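Local coordinates for glutathione S-transferase family protein (Populus trichocarpa, PDB 5F06) that binds glutathione and probably catalyses its transfer to RX substrates, giving an S-substituted glutathione and a halide anion, at residues Arg106-Pro109 with Ala110-Pro113. Sequence-based numbering, arbitrary orientation.
Sequences RYNP and AIAP
Arg106 meets Ala110 through its backbone: its carbonyl O lies 3.8 Å from Ala110 CB. Its side chain leaves the turn for the dimer interface, where it touches a bound glutathione and joins two residues of the second subunit's glutathione pocket, NE by a salt bridge to Glu65 and NH2 by a hydrogen bond to Gln52. Tyr107 carries the main side-chain contact. With CG anti to the backbone N (chi1 -166°), its ring comes up against the Ile111 side chain one turn on, and the two cross at a slant. Ile111 CD1 reaches Tyr107 CE1 at 3.7 Å, while Ile111 CG2 packs lower down, near Tyr107 CD1. The phenol OH is hydrogen-bonded to Thr173, which holds the end of the ring. A leucine here would probably leave that threonine without its partner and strip Ile111 CD1 of its aromatic neighbour. Tyr107 O is gripped twice. Ile111 N donates at 3.0 Å, nearly in line with the carbonyl bond, and Ala110 N donates at 3.1 Å from well above the carbonyl plane. Asn108 O accepts the next helical bond, from Ala112 N at 2.9 Å. Ala112 CB also sits against Asn108 O, at 3.1 Å. The regular helical bonding is broken at Pro109, Ala110 and Pro113, and the helix kinks. The two prolines have no N-H to give, and Ala110 N turns to Tyr107 O, three residues back. Pro113 CD lies 3.2 Å from Pro109 O, where a helical N-H would otherwise point. These eight residues belong to helix 90-120 of the all-helical C-terminal domain. There the Tyr107 ring packs on Leu140, Val143 and Leu144 of helix 130-153, and Ile111 on Tyr172 and Thr173 of helix 170-176.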
loop_
_atom_site.group_PDB
_atom_site.type_symbol
_atom_site.label_atom_id
_atom_site.label_comp_id
_atom_site.label_asym_id
_atom_site.label_seq_id
_atom_site.Cartn_x
_atom_site.Cartn_y
_atom_site.Cartn_z
ATOM N N ARG A 106 5.870 -2.309 4.292
ATOM C CA ARG A 106 7.000 -2.867 5.032
ATOM C C ARG A 106 7.541 -4.162 4.411
ATOM O O ARG A 106 8.740 -4.270 4.169
ATOM C CB ARG A 106 6.600 -3.098 6.490
ATOM C CG ARG A 106 6.125 -1.818 7.174
ATOM C CD ARG A 106 5.930 -1.982 8.660
ATOM N NE ARG A 106 5.590 -0.707 9.298
ATOM C CZ ARG A 106 6.479 0.202 9.687
ATOM N NH1 ARG A 106 7.780 -0.004 9.509
ATOM N NH2 ARG A 106 6.068 1.325 10.257
ATOM N N TYR A 107 6.676 -5.134 4.133
ATOM C CA TYR A 107 7.133 -6.401 3.570
ATOM C C TYR A 107 7.530 -6.260 2.093
ATOM O O TYR A 107 8.644 -6.627 1.708
ATOM C CB TYR A 107 6.056 -7.475 3.723
ATOM C CG TYR A 107 6.531 -8.897 3.492
ATOM C CD1 TYR A 107 6.502 -9.466 2.223
ATOM C CD2 TYR A 107 6.987 -9.677 4.546
ATOM C CE1 TYR A 107 6.926 -10.769 2.010
ATOM C CE2 TYR A 107 7.409 -10.980 4.344
ATOM C CZ TYR A 107 7.374 -11.521 3.077
ATOM O OH TYR A 107 7.800 -12.814 2.880
ATOM N N ASN A 108 6.639 -5.716 1.272
ATOM C CA ASN A 108 6.870 -5.703 -0.171
ATOM C C ASN A 108 8.085 -4.867 -0.603
ATOM O O ASN A 108 8.831 -5.288 -1.486
ATOM C CB ASN A 108 5.628 -5.208 -0.912
ATOM C CG ASN A 108 5.727 -5.435 -2.409
ATOM O OD1 ASN A 108 5.857 -6.574 -2.870
ATOM N ND2 ASN A 108 5.679 -4.355 -3.178
ATOM N N PRO A 109 8.287 -3.687 0.008
ATOM C CA PRO A 109 9.440 -2.876 -0.409
ATOM C C PRO A 109 10.782 -3.544 -0.103
ATOM O O PRO A 109 11.789 -3.170 -0.700
ATOM C CB PRO A 109 9.277 -1.584 0.398
ATOM C CG PRO A 109 7.846 -1.538 0.783
ATOM C CD PRO A 109 7.437 -2.966 0.969
ATOM N N ALA A 110 10.785 -4.511 0.812
ATOM C CA ALA A 110 12.001 -5.227 1.178
ATOM C C ALA A 110 12.188 -6.504 0.350
ATOM O O ALA A 110 13.310 -6.842 -0.017
ATOM C CB ALA A 110 11.985 -5.560 2.672
ATOM N N ILE A 111 11.101 -7.208 0.047
ATOM C CA ILE A 111 11.221 -8.474 -0.683
ATOM C C ILE A 111 11.267 -8.266 -2.200
ATOM O O ILE A 111 11.914 -9.035 -2.916
ATOM C CB ILE A 111 10.066 -9.447 -0.333
ATOM C CG1 ILE A 111 10.369 -10.838 -0.888
ATOM C CG2 ILE A 111 8.724 -8.925 -0.836
ATOM C CD1 ILE A 111 9.527 -11.934 -0.284
ATOM N N ALA A 112 10.605 -7.225 -2.695
ATOM C CA ALA A 112 10.546 -7.005 -4.138
ATOM C C ALA A 112 11.946 -6.867 -4.764
ATOM O O ALA A 112 12.224 -7.496 -5.786
ATOM C CB ALA A 112 9.691 -5.779 -4.458
ATOM N N PRO A 113 12.835 -6.057 -4.162
ATOM C CA PRO A 113 14.158 -5.900 -4.779
ATOM C C PRO A 113 14.968 -7.197 -4.804
ATOM O O PRO A 113 15.766 -7.405 -5.719
ATOM C CB PRO A 113 14.846 -4.854 -3.890
ATOM C CG PRO A 113 13.756 -4.182 -3.150
ATOM C CD PRO A 113 12.698 -5.219 -2.960
#